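Local structure of assembly chaperone of ribosomal protein L4 (Acl4) (Chaetomium thermophilum, 5TQB) at residues Ala43-Leu48 and Ala66-Val71; Arg144-Leu149 and Thr178-Glu183; Gln189-Val194 and Arg205-Arg210; Asp258-Glu263 and Leu307-Ala312. The protein probably acts as a dedicated chaperone for ribosomal protein L4, holding it in an all-helical, tetratricopeptide-repeat type of scaffold until ribosome assembly. One frame throughout, in Å; residues are numbered along the deposited sequence.

Contact 1 of 4, residues Ala43-Leu48 and Ala66-Val71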
loop_
_atom_site.group_PDB
_atom_site.type_symbol
_atom_site.label_atom_id
_atom_site.label_comp_id
_atom_site.label_asym_id
_atom_site.label_seq_id
_atom_site.Cartn_x
_atom_site.Cartn_y
_atom_site.Cartn_z
ATOM N N ALA B 43 2.522 25.724 8.633
ATOM C CA ALA B 43 3.185 24.711 7.825
ATOM C C ALA B 43 4.222 23.966 8.656
ATOM O O ALA B 43 4.386 22.759 8.514
ATOM C CB ALA B 43 3.840 25.355 6.613
ATOM N N ALA B 44 4.917 24.693 9.527
ATOM C CA ALA B 44 5.951 24.097 10.367
ATOM C C ALA B 44 5.359 23.118 11.380
ATOM O O ALA B 44 5.882 22.022 11.585
ATOM C CB ALA B 44 6.733 25.178 11.081
ATOM N N LEU B 45 4.274 23.526 12.024
ATOM C CA LEU B 45 3.606 22.671 12.993
ATOM C C LEU B 45 2.965 21.475 12.294
ATOM O O LEU B 45 2.965 20.363 12.821
ATOM C CB LEU B 45 2.569 23.478 13.772
ATOM C CG LEU B 45 3.174 24.549 14.680
ATOM C CD1 LEU B 45 2.136 25.597 15.069
ATOM C CD2 LEU B 45 3.783 23.899 15.914
ATOM N N THR B 46 2.432 21.702 11.099
ATOM C CA THR B 46 1.870 20.618 10.303
ATOM C C THR B 46 2.940 19.565 10.039
ATOM O O THR B 46 2.703 18.369 10.227
ATOM C CB THR B 46 1.322 21.141 8.965
ATOM O OG1 THR B 46 0.191 21.978 9.213
ATOM C CG2 THR B 46 0.898 20.006 8.052
ATOM N N LEU B 47 4.119 20.021 9.617
ATOM C CA LEU B 47 5.217 19.123 9.285
ATOM C C LEU B 47 5.662 18.333 10.505
ATOM O O LEU B 47 5.871 17.124 10.432
ATOM C CB LEU B 47 6.395 19.914 8.719
ATOM C CG LEU B 47 7.653 19.113 8.394
ATOM C CD1 LEU B 47 7.354 18.046 7.365
ATOM C CD2 LEU B 47 8.752 20.042 7.895
ATOM N N LEU B 48 5.808 19.022 11.629
ATOM C CA LEU B 48 6.145 18.359 12.879
ATOM C C LEU B 48 5.068 17.337 13.253
ATOM O O LEU B 48 5.354 16.324 13.892
ATOM C CB LEU B 48 6.322 19.392 13.993
ATOM C CG LEU B 48 7.695 20.067 14.045
ATOM C CD1 LEU B 48 7.642 21.328 14.893
ATOM C CD2 LEU B 48 8.732 19.109 14.591
ATOM N N ALA B 66 -2.764 20.371 16.687
ATOM C CA ALA B 66 -3.647 21.276 17.423
ATOM C C ALA B 66 -3.098 22.704 17.431
ATOM O O ALA B 66 -3.845 23.672 17.261
ATOM C CB ALA B 66 -3.836 20.780 18.847
ATOM N N ALA B 67 -1.791 22.831 17.638
ATOM C CA ALA B 67 -1.142 24.138 17.648
ATOM C C ALA B 67 -1.215 24.773 16.264
ATOM O O ALA B 67 -1.338 25.989 16.133
ATOM C CB ALA B 67 0.299 24.006 18.097
ATOM N N ALA B 68 -1.150 23.943 15.230
ATOM C CA ALA B 68 -1.253 24.429 13.861
ATOM C C ALA B 68 -2.629 25.041 13.614
ATOM O O ALA B 68 -2.754 26.052 12.917
ATOM C CB ALA B 68 -0.979 23.303 12.879
ATOM N N VAL B 69 -3.658 24.436 14.197
ATOM C CA VAL B 69 -5.018 24.945 14.055
ATOM C C VAL B 69 -5.159 26.305 14.729
ATOM O O VAL B 69 -5.757 27.222 14.171
ATOM C CB VAL B 69 -6.047 23.961 14.644
ATOM C CG1 VAL B 69 -7.438 24.588 14.714
ATOM C CG2 VAL B 69 -6.089 22.696 13.810
ATOM N N LYS B 70 -4.611 26.429 15.933
ATOM C CA LYS B 70 -4.706 27.676 16.677
ATOM C C LYS B 70 -4.044 28.825 15.917
ATOM O O LYS B 70 -4.402 29.982 16.107
ATOM C CB LYS B 70 -4.084 27.519 18.066
ATOM C CG LYS B 70 -4.920 26.662 19.007
ATOM C CD LYS B 70 -4.141 26.245 20.246
ATOM C CE LYS B 70 -4.897 25.194 21.046
ATOM N NZ LYS B 70 -4.008 24.460 21.990
ATOM N N VAL B 71 -3.093 28.494 15.047
ATOM C CA VAL B 71 -2.421 29.486 14.208
ATOM C C VAL B 71 -3.241 29.831 12.962
ATOM O O VAL B 71 -3.120 30.926 12.423
ATOM C CB VAL B 71 -1.029 28.976 13.770
ATOM C CG1 VAL B 71 -0.416 29.869 12.701
ATOM C CG2 VAL B 71 -0.098 28.881 14.968
#

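Contact 2 of 4, residues Arg144-Leu149 and Thr178-Glu183. With EDO (1,2-ethanediol), chain I.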
loop_
_atom_site.group_PDB
_atom_site.type_symbol
_atom_site.label_atom_id
_atom_site.label_comp_id
_atom_site.label_asym_id
_atom_site.label_seq_id
_atom_site.Cartn_x
_atom_site.Cartn_y
_atom_site.Cartn_z
ATOM N N ARG B 144 -9.554 14.028 -1.967
ATOM C CA ARG B 144 -9.331 14.187 -0.532
ATOM C C ARG B 144 -10.652 14.495 0.166
ATOM O O ARG B 144 -10.904 14.027 1.281
ATOM C CB ARG B 144 -8.328 15.314 -0.245
ATOM C CG ARG B 144 -6.901 15.068 -0.745
ATOM C CD ARG B 144 -6.233 13.849 -0.105
ATOM N NE ARG B 144 -6.496 12.618 -0.850
ATOM C CZ ARG B 144 -5.969 12.324 -2.037
ATOM N NH1 ARG B 144 -5.145 13.177 -2.646
ATOM N NH2 ARG B 144 -6.275 11.176 -2.629
ATOM N N LEU B 145 -11.487 15.298 -0.490
ATOM C CA LEU B 145 -12.801 15.640 0.041
ATOM C C LEU B 145 -13.690 14.407 0.083
ATOM O O LEU B 145 -14.365 14.161 1.079
ATOM C CB LEU B 145 -13.471 16.725 -0.803
ATOM C CG LEU B 145 -14.898 17.098 -0.372
ATOM C CD1 LEU B 145 -14.922 17.619 1.057
ATOM C CD2 LEU B 145 -15.501 18.125 -1.317
ATOM N N ALA B 146 -13.688 13.639 -1.004
ATOM C CA ALA B 146 -14.495 12.427 -1.092
ATOM C C ALA B 146 -14.108 11.455 0.015
ATOM O O ALA B 146 -14.969 10.850 0.665
ATOM C CB ALA B 146 -14.317 11.779 -2.446
ATOM N N GLU B 147 -12.804 11.322 0.232
ATOM C CA GLU B 147 -12.284 10.469 1.289
ATOM C C GLU B 147 -12.694 10.986 2.669
ATOM O O GLU B 147 -12.867 10.208 3.600
ATOM C CB GLU B 147 -10.760 10.375 1.191
ATOM C CG GLU B 147 -10.256 9.588 -0.018
ATOM C CD GLU B 147 -8.817 9.950 -0.412
ATOM O OE1 GLU B 147 -8.110 10.592 0.395
ATOM O OE2 GLU B 147 -8.394 9.595 -1.535
ATOM N N THR B 148 -12.848 12.302 2.793
ATOM C CA THR B 148 -13.246 12.909 4.060
ATOM C C THR B 148 -14.707 12.585 4.359
ATOM O O THR B 148 -15.074 12.297 5.502
ATOM C CB THR B 148 -13.050 14.437 4.036
ATOM O OG1 THR B 148 -11.657 14.741 3.870
ATOM C CG2 THR B 148 -13.542 15.072 5.324
ATOM N N LEU B 149 -15.541 12.636 3.329
ATOM C CA LEU B 149 -16.951 12.340 3.504
ATOM C C LEU B 149 -17.083 10.871 3.879
ATOM O O LEU B 149 -17.853 10.516 4.772
ATOM C CB LEU B 149 -17.734 12.674 2.230
ATOM C CG LEU B 149 -17.595 14.133 1.763
ATOM C CD1 LEU B 149 -18.373 14.372 0.483
ATOM C CD2 LEU B 149 -18.032 15.108 2.837
ATOM N N THR B 178 -19.917 10.327 -4.607
ATOM C CA THR B 178 -19.975 9.723 -5.938
ATOM C C THR B 178 -20.112 10.800 -7.010
ATOM O O THR B 178 -19.737 10.598 -8.165
ATOM C CB THR B 178 -21.143 8.722 -6.078
ATOM O OG1 THR B 178 -22.358 9.323 -5.612
ATOM C CG2 THR B 178 -20.867 7.458 -5.281
HETATM N N MSE B 179 -20.651 11.949 -6.620
HETATM C CA MSE B 179 -20.812 13.065 -7.538
HETATM C C MSE B 179 -19.463 13.716 -7.861
HETATM O O MSE B 179 -19.182 14.030 -9.019
HETATM C CB MSE B 179 -21.753 14.102 -6.926
HETATM C CG MSE B 179 -22.215 15.175 -7.893
HETATM SE SE MSE B 179 -23.344 16.506 -7.021
HETATM C CE MSE B 179 -22.049 17.229 -5.752
ATOM N N ILE B 180 -18.631 13.901 -6.839
ATOM C CA ILE B 180 -17.375 14.638 -6.988
ATOM C C ILE B 180 -16.201 13.751 -7.410
ATOM O O ILE B 180 -15.220 14.245 -7.967
ATOM C CB ILE B 180 -16.998 15.381 -5.682
ATOM C CG1 ILE B 180 -16.639 14.383 -4.573
ATOM C CG2 ILE B 180 -18.138 16.308 -5.262
ATOM C CD1 ILE B 180 -16.279 15.016 -3.234
ATOM N N ALA B 181 -16.298 12.450 -7.143
ATOM C CA ALA B 181 -15.216 11.525 -7.468
ATOM C C ALA B 181 -15.723 10.136 -7.852
ATOM O O ALA B 181 -15.421 9.153 -7.166
ATOM C CB ALA B 181 -14.259 11.421 -6.296
ATOM N N PRO B 182 -16.482 10.044 -8.958
ATOM C CA PRO B 182 -17.017 8.751 -9.406
ATOM C C PRO B 182 -15.936 7.823 -9.959
ATOM O O PRO B 182 -16.200 6.647 -10.205
ATOM C CB PRO B 182 -17.992 9.150 -10.517
ATOM C CG PRO B 182 -17.437 10.414 -11.056
ATOM C CD PRO B 182 -16.847 11.137 -9.876
ATOM N N GLU B 183 -14.733 8.356 -10.146
ATOM C CA GLU B 183 -13.619 7.598 -10.709
ATOM C C GLU B 183 -12.685 7.076 -9.619
ATOM O O GLU B 183 -11.697 6.407 -9.911
ATOM C CB GLU B 183 -12.830 8.468 -11.698
ATOM C CG GLU B 183 -11.953 9.569 -11.066
ATOM C CD GLU B 183 -12.757 10.703 -10.442
ATOM O OE1 GLU B 183 -12.396 11.152 -9.330
ATOM O OE2 GLU B 183 -13.743 11.151 -11.066
HETATM C C1 EDO I . -5.198 9.073 0.648
HETATM O O1 EDO I . -5.833 7.974 0.030
HETATM C C2 EDO I . -5.470 9.028 2.134
HETATM O O2 EDO I . -6.817 8.665 2.339
#

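Contact 3 of 4, residues Gln189-Val194 and Arg205-Arg210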
loop_
_atom_site.group_PDB
_atom_site.type_symbol
_atom_site.label_atom_id
_atom_site.label_comp_id
_atom_site.label_asym_id
_atom_site.label_seq_id
_atom_site.Cartn_x
_atom_site.Cartn_y
_atom_site.Cartn_z
ATOM N N GLN B 189 -16.378 1.913 -2.771
ATOM C CA GLN B 189 -16.108 1.037 -1.649
ATOM C C GLN B 189 -17.024 1.422 -0.489
ATOM O O GLN B 189 -17.610 0.563 0.179
ATOM C CB GLN B 189 -14.647 1.189 -1.249
ATOM C CG GLN B 189 -14.105 0.062 -0.422
ATOM C CD GLN B 189 -12.594 0.000 -0.477
ATOM O OE1 GLN B 189 -12.003 -0.145 -1.549
ATOM N NE2 GLN B 189 -11.960 0.115 0.682
ATOM N N THR B 190 -17.158 2.727 -0.273
ATOM C CA THR B 190 -17.933 3.249 0.843
ATOM C C THR B 190 -19.423 3.125 0.566
ATOM O O THR B 190 -20.216 2.953 1.489
ATOM C CB THR B 190 -17.559 4.715 1.138
ATOM O OG1 THR B 190 -16.160 4.790 1.424
ATOM C CG2 THR B 190 -18.329 5.263 2.333
ATOM N N VAL B 191 -19.799 3.215 -0.706
ATOM C CA VAL B 191 -21.181 2.997 -1.101
ATOM C C VAL B 191 -21.559 1.563 -0.732
ATOM O O VAL B 191 -22.635 1.313 -0.190
ATOM C CB VAL B 191 -21.381 3.258 -2.615
ATOM C CG1 VAL B 191 -22.695 2.663 -3.120
ATOM C CG2 VAL B 191 -21.344 4.751 -2.907
ATOM N N ALA B 192 -20.657 0.626 -1.004
ATOM C CA ALA B 192 -20.904 -0.781 -0.708
ATOM C C ALA B 192 -21.050 -1.003 0.794
ATOM O O ALA B 192 -21.926 -1.749 1.238
ATOM C CB ALA B 192 -19.783 -1.639 -1.259
ATOM N N ASN B 193 -20.186 -0.345 1.563
ATOM C CA ASN B 193 -20.204 -0.437 3.016
ATOM C C ASN B 193 -21.594 -0.128 3.538
ATOM O O ASN B 193 -22.163 -0.902 4.307
ATOM C CB ASN B 193 -19.197 0.541 3.620
ATOM C CG ASN B 193 -18.504 -0.013 4.850
ATOM O OD1 ASN B 193 -19.064 -0.829 5.580
ATOM N ND2 ASN B 193 -17.273 0.424 5.080
ATOM N N VAL B 194 -22.144 0.998 3.093
ATOM C CA VAL B 194 -23.498 1.412 3.463
ATOM C C VAL B 194 -24.539 0.376 3.039
ATOM O O VAL B 194 -25.357 -0.057 3.847
ATOM C CB VAL B 194 -23.856 2.781 2.831
ATOM C CG1 VAL B 194 -25.311 3.155 3.106
ATOM C CG2 VAL B 194 -22.923 3.870 3.355
ATOM N N ARG B 205 -22.401 -5.672 -4.053
ATOM C CA ARG B 205 -21.526 -6.380 -4.981
ATOM C C ARG B 205 -21.274 -5.525 -6.215
ATOM O O ARG B 205 -20.140 -5.409 -6.679
ATOM C CB ARG B 205 -22.138 -7.721 -5.398
ATOM C CG ARG B 205 -22.258 -8.731 -4.268
ATOM C CD ARG B 205 -22.608 -10.115 -4.785
ATOM N NE ARG B 205 -22.871 -11.050 -3.693
ATOM C CZ ARG B 205 -24.081 -11.430 -3.285
ATOM N NH1 ARG B 205 -25.179 -10.968 -3.876
ATOM N NH2 ARG B 205 -24.196 -12.284 -2.277
ATOM N N GLU B 206 -22.345 -4.931 -6.733
ATOM C CA GLU B 206 -22.278 -4.059 -7.899
ATOM C C GLU B 206 -21.296 -2.911 -7.672
ATOM O O GLU B 206 -20.490 -2.586 -8.547
ATOM C CB GLU B 206 -23.670 -3.502 -8.194
ATOM C CG GLU B 206 -23.784 -2.713 -9.486
ATOM C CD GLU B 206 -25.175 -2.135 -9.687
ATOM O OE1 GLU B 206 -25.657 -2.118 -10.840
ATOM O OE2 GLU B 206 -25.788 -1.697 -8.687
ATOM N N ALA B 207 -21.361 -2.312 -6.486
ATOM C CA ALA B 207 -20.498 -1.191 -6.135
ATOM C C ALA B 207 -19.042 -1.623 -6.024
ATOM O O ALA B 207 -18.146 -0.933 -6.509
ATOM C CB ALA B 207 -20.958 -0.564 -4.830
ATOM N N LEU B 208 -18.808 -2.763 -5.383
ATOM C CA LEU B 208 -17.451 -3.256 -5.180
ATOM C C LEU B 208 -16.794 -3.662 -6.497
ATOM O O LEU B 208 -15.603 -3.427 -6.708
ATOM C CB LEU B 208 -17.468 -4.443 -4.220
ATOM C CG LEU B 208 -17.654 -4.114 -2.738
ATOM C CD1 LEU B 208 -17.866 -5.387 -1.933
ATOM C CD2 LEU B 208 -16.475 -3.331 -2.180
ATOM N N ARG B 209 -17.577 -4.272 -7.379
ATOM C CA ARG B 209 -17.102 -4.655 -8.702
ATOM C C ARG B 209 -16.690 -3.411 -9.482
ATOM O O ARG B 209 -15.775 -3.453 -10.307
ATOM C CB ARG B 209 -18.205 -5.403 -9.457
ATOM C CG ARG B 209 -17.805 -6.765 -10.017
ATOM C CD ARG B 209 -18.896 -7.808 -9.776
ATOM N NE ARG B 209 -20.231 -7.292 -10.075
ATOM C CZ ARG B 209 -21.365 -7.800 -9.593
ATOM N NH1 ARG B 209 -21.346 -8.847 -8.777
ATOM N NH2 ARG B 209 -22.525 -7.251 -9.925
ATOM N N ARG B 210 -17.364 -2.299 -9.208
ATOM C CA ARG B 210 -17.058 -1.041 -9.877
ATOM C C ARG B 210 -15.767 -0.419 -9.353
ATOM O O ARG B 210 -14.962 0.092 -10.130
ATOM C CB ARG B 210 -18.207 -0.050 -9.718
ATOM C CG ARG B 210 -17.878 1.319 -10.264
ATOM C CD ARG B 210 -19.119 2.099 -10.596
ATOM N NE ARG B 210 -18.784 3.380 -11.204
ATOM C CZ ARG B 210 -19.678 4.269 -11.614
ATOM N NH1 ARG B 210 -20.974 4.019 -11.485
ATOM N NH2 ARG B 210 -19.274 5.411 -12.153
#

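Contact 4 of 4, residues Asp258-Glu263 and Leu307-Ala312. With EDO (1,2-ethanediol), chain G.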
loop_
_atom_site.group_PDB
_atom_site.type_symbol
_atom_site.label_atom_id
_atom_site.label_comp_id
_atom_site.label_asym_id
_atom_site.label_seq_id
_atom_site.Cartn_x
_atom_site.Cartn_y
_atom_site.Cartn_z
ATOM N N ASP B 258 3.699 -6.382 1.697
ATOM C CA ASP B 258 4.095 -6.485 3.104
ATOM C C ASP B 258 3.691 -7.841 3.679
ATOM O O ASP B 258 2.535 -8.040 4.070
ATOM C CB ASP B 258 3.459 -5.365 3.934
ATOM C CG ASP B 258 3.832 -5.444 5.411
ATOM O OD1 ASP B 258 3.271 -4.667 6.214
ATOM O OD2 ASP B 258 4.679 -6.287 5.778
ATOM N N ASP B 259 4.644 -8.766 3.733
ATOM C CA ASP B 259 4.358 -10.117 4.189
ATOM C C ASP B 259 4.528 -10.246 5.699
ATOM O O ASP B 259 4.501 -11.355 6.240
ATOM C CB ASP B 259 5.210 -11.150 3.441
ATOM C CG ASP B 259 6.693 -10.993 3.699
ATOM O OD1 ASP B 259 7.486 -11.535 2.896
ATOM O OD2 ASP B 259 7.067 -10.341 4.698
ATOM N N LEU B 260 4.690 -9.111 6.377
ATOM C CA LEU B 260 4.675 -9.089 7.840
ATOM C C LEU B 260 3.342 -8.551 8.375
ATOM O O LEU B 260 3.235 -8.158 9.541
ATOM C CB LEU B 260 5.851 -8.273 8.375
ATOM C CG LEU B 260 7.222 -8.896 8.068
ATOM C CD1 LEU B 260 8.359 -7.938 8.411
ATOM C CD2 LEU B 260 7.402 -10.213 8.808
ATOM N N SER B 261 2.326 -8.554 7.517
ATOM C CA SER B 261 1.002 -8.079 7.890
ATOM C C SER B 261 0.144 -9.220 8.428
ATOM O O SER B 261 -0.423 -10.000 7.662
ATOM C CB SER B 261 0.310 -7.445 6.688
ATOM O OG SER B 261 -0.976 -6.980 7.043
ATOM N N VAL B 262 0.052 -9.299 9.750
ATOM C CA VAL B 262 -0.681 -10.363 10.411
ATOM C C VAL B 262 -2.116 -10.421 9.916
ATOM O O VAL B 262 -2.619 -11.489 9.558
ATOM C CB VAL B 262 -0.693 -10.162 11.938
ATOM C CG1 VAL B 262 -1.546 -11.247 12.631
ATOM C CG2 VAL B 262 0.723 -10.180 12.479
ATOM N N GLU B 263 -2.761 -9.259 9.893
ATOM C CA GLU B 263 -4.180 -9.172 9.590
ATOM C C GLU B 263 -4.476 -9.595 8.156
ATOM O O GLU B 263 -5.563 -10.098 7.864
ATOM C CB GLU B 263 -4.684 -7.753 9.851
ATOM C CG GLU B 263 -6.197 -7.617 9.793
ATOM C CD GLU B 263 -6.722 -6.454 10.623
ATOM O OE1 GLU B 263 -7.879 -6.044 10.402
ATOM O OE2 GLU B 263 -5.985 -5.957 11.505
ATOM N N LEU B 307 -0.061 -17.086 12.202
ATOM C CA LEU B 307 0.366 -17.310 13.582
ATOM C C LEU B 307 1.878 -17.194 13.720
ATOM O O LEU B 307 2.385 -16.779 14.759
ATOM C CB LEU B 307 -0.075 -18.689 14.091
ATOM C CG LEU B 307 -1.488 -18.895 14.659
ATOM C CD1 LEU B 307 -1.938 -17.735 15.549
ATOM C CD2 LEU B 307 -2.485 -19.118 13.545
ATOM N N LYS B 308 2.599 -17.585 12.678
ATOM C CA LYS B 308 4.048 -17.504 12.695
ATOM C C LYS B 308 4.465 -16.038 12.831
ATOM O O LYS B 308 5.166 -15.672 13.772
ATOM C CB LYS B 308 4.617 -18.121 11.422
ATOM C CG LYS B 308 6.133 -18.170 11.379
ATOM C CD LYS B 308 6.621 -18.808 10.091
ATOM C CE LYS B 308 8.128 -18.966 10.085
ATOM N NZ LYS B 308 8.596 -19.603 8.828
ATOM N N VAL B 309 4.005 -15.203 11.900
ATOM C CA VAL B 309 4.278 -13.764 11.932
ATOM C C VAL B 309 3.688 -13.121 13.186
ATOM O O VAL B 309 4.223 -12.136 13.693
ATOM C CB VAL B 309 3.689 -13.062 10.688
ATOM C CG1 VAL B 309 3.899 -11.556 10.749
ATOM C CG2 VAL B 309 4.305 -13.627 9.414
ATOM N N PHE B 310 2.580 -13.680 13.674
ATOM C CA PHE B 310 1.935 -13.210 14.896
ATOM C C PHE B 310 2.928 -13.272 16.062
ATOM O O PHE B 310 3.118 -12.288 16.781
ATOM C CB PHE B 310 0.706 -14.083 15.190
ATOM C CG PHE B 310 -0.183 -13.559 16.279
ATOM C CD1 PHE B 310 0.217 -13.595 17.604
ATOM C CD2 PHE B 310 -1.441 -13.070 15.976
ATOM C CE1 PHE B 310 -0.611 -13.128 18.603
ATOM C CE2 PHE B 310 -2.275 -12.602 16.967
ATOM C CZ PHE B 310 -1.862 -12.631 18.286
ATOM N N GLU B 311 3.554 -14.435 16.238
ATOM C CA GLU B 311 4.574 -14.632 17.270
ATOM C C GLU B 311 5.781 -13.712 17.073
ATOM O O GLU B 311 6.215 -13.034 18.005
ATOM C CB GLU B 311 5.067 -16.082 17.255
ATOM C CG GLU B 311 4.001 -17.132 17.540
ATOM C CD GLU B 311 4.400 -18.519 17.046
ATOM O OE1 GLU B 311 5.614 -18.759 16.841
ATOM O OE2 GLU B 311 3.499 -19.366 16.856
ATOM N N ALA B 312 6.325 -13.709 15.859
ATOM C CA ALA B 312 7.534 -12.952 15.544
ATOM C C ALA B 312 7.362 -11.457 15.796
ATOM O O ALA B 312 8.283 -10.796 16.265
ATOM C CB ALA B 312 7.942 -13.194 14.097
HETATM C C1 EDO G . 6.584 -15.337 3.906
HETATM O O1 EDO G . 6.062 -14.552 2.855
HETATM C C2 EDO G . 7.162 -14.440 4.981
HETATM O O2 EDO G . 6.119 -13.828 5.711
#

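Contact 1 of 4, residues Ala43-Leu48 and Ala66-Val71
This contact joins the two antiparallel helices of the predicted tetratricopeptide repeat. Helix 41-54 supplies residues Ala43-Leu48, and helix 58-71 supplies Ala66-Val71. The short segments run at 164° to each other, and their axes come within 8.2 Å. That close spacing goes with the small side chains on the second helix.

The apolar packing is carried by Leu45. Its CG stands anti to the carbonyl carbon (chi1 -67°), which places the branch out over helix 58-71. Leu45 CB lies against Ala68 CB at 3.7 Å. Further out, CD1 rests against the near side of the second helix, between Ala67 and Val71. Leu45 CD1 meets the carbonyl carbon of Ala67 at 3.7 Å. The distance from Leu45 CD1 to Ala67 CB is 3.9 Å. The methyl CG2 of Val71 approaches the same Leu45 CD1, so the leucine tip is gripped by backbone and two side chains. A large residue facing a small one is consistent with the inner packing of a tetratricopeptide hairpin.

The polar part is slight. Thr46 bonds through OG1 to the Gly42 carbonyl oxygen, one turn back in its own helix. Its hydroxyl is thus satisfied beside an apolar surface.

Neighbouring helices add further packing. Tyr31 of helix 20-32 packs on Ala44, Leu45 and Leu48. From helix 4-16, Leu8 lies against Ala44 and Leu15 against Leu47. Lys87 of helix 86-94 touches Ala68. Thr46 OG1 sits 4.1 Å from Ala68 CB.

Contact 2 of 4, residues Arg144-Leu149 and Thr178-Glu183
The Arg144 guanidinium receives the carboxylate of Glu147 at its edge, in its own plane. The grip is side-on: Arg144 NE bonds to Glu147 OE1 at 2.9 Å, and Arg144 NH2 bonds to Glu147 OE2 at 2.9 Å. Both bonds are nearly straight, at 174° and 166°. OE2 takes the NH2 bond on its syn lone pair, while NE meets OE1 from above the carboxylate plane. The arginine chain is bent at chi2 and chi3, which folds its head back onto the same helix. A 1,2-ethanediol, probably from the crystallisation liquor, donates a hydrogen bond from O2 to Glu147 OE1 (3.0 Å). Trp184 NE1 adds a bond to OE2. So many donors would probably favour the charged form of Glu147.

The contact between the segments is apolar and separate from this salt bridge. Ile180 carries it. Its CG1 takes the crowded position between backbone N and carbonyl carbon (chi1 68°), and its CD1 leads toward helix 131-156. Ile180 CD1 lies 3.7 Å from Leu145 CD2 and 3.9 Å from Ala146 CB. The Leu145 and Ile180 side chains cross at about a right angle. Ala181, where the chain leaves helical geometry, sets its CB 3.9 Å from Ala146 CB.

The contact therefore ties the end of helix 166-180 to the middle of helix 131-156, two consecutive helices packed as successive members of an all-helical scaffold. Ala110, Arg114 and Ile117 of helix 100-125 pack on Leu145, and Thr187 of helix 185-197 packs on Ala146. The second protein chain of the assembly packs on Arg144, Glu147 and Thr148.

Contact 3 of 4, residues Gln189-Val194 and Arg205-Arg210
Leu208 is the longest apolar side chain that residues Arg205-Arg210 bring to this interface. Its CG stands anti to the carbonyl carbon (chi1 -76°), and this swings the branch onto helix 185-197. There Leu208 CG lies 3.6 Å from Ala192 CB, and Leu208 CD2 follows at 3.8 Å from that same Ala192 CB. Ala192 CB also meets Ala207 CB at 3.9 Å, so two alanines face each other where the backbones are close. Val191 holds CG1 anti to its backbone N (chi1 164°). Val191 CG1 comes alongside Ala207 CB at 4.0 Å, flanking the alanine pair.

Gln189 is extended through chi1 and chi2, and its CB points away from the other helix. Gln189 CG still lies 4.5 Å from Leu208 CD2, a loose approach. The buried amide end turns elsewhere, and its NE2 bonds to the carbonyl oxygen of Ser230.

The two segments are antiparallel, at 164°, with axes 7.9 Å apart. This joins helices 185-197 and 201-212 as an antiparallel helical hairpin, resembling those of tetratricopeptide proteins. Helix 228-240 covers one flank, where Leu234 touches both Gln189 and Leu208. Ile174 of helix 166-180 and Val153 of helix 131-156 pack behind Thr190 and Val194.

Contact 4 of 4, residues Asp258-Glu263 and Leu307-Ala312
Backbone oxygens of a turn, rather than side chains alone, face the methyls of Val309. Residues Asp258-Ser261 form a type I beta turn that leads into helix 262-281, with Ser261 at the N-cap position. Asp258 adds an Asx turn, because its OD2 accepts from Leu260 N at 2.9 Å, from above the carboxylate plane.

Val309, on helix 291-313, packs against this turn. Val309 CG1 meets Leu260 O at 3.7 Å, and Val309 CG2 meets Asp259 O at 3.9 Å. That Asp259 oxygen already accepts from Trp265 NE1, and a probable crystallisation 1,2-ethanediol adds a weak bond to it.

Val262 opens the helix and supplies most of the apolar contacts. Val262 CG2 lies 3.9 Å from Val309 CG1, and the two side chains pass each other in opposite directions. Tyr315 packs on Val262 and meets the Phe310 ring edge-to-face.

On the second protein chain, presumably the L4 client, a polar side chain bonds to Asp259 OD2 and an aromatic one to Ser261 OG. The contact thus joins a helix start to helix 291-313. At the Phe310 end, Val262 CG1 approaches the Phe310 ring obliquely, 3.8 Å from CD2.

The four contacts follow one another along the chain, as expected for a scaffold built from successive helices. Contact 1 lies near the N-terminal end, within the predicted repeat, and contact 4 near the C-terminal end. Their centres are 35 Å apart. Contacts 2 and 3 are neighbours, with centres 14 Å apart. They meet where Thr178 CG2 lies 3.6 Å from Val191 CG2, so consecutive helices 166-180 and 185-197 link them directly. Contact 1 is 26 Å from contact 2, and contact 4 is 28 Å from contact 3, centre to centre. Contacts 2, 3 and 4 each have residues near the second protein chain, consistent with an extended client-binding surface.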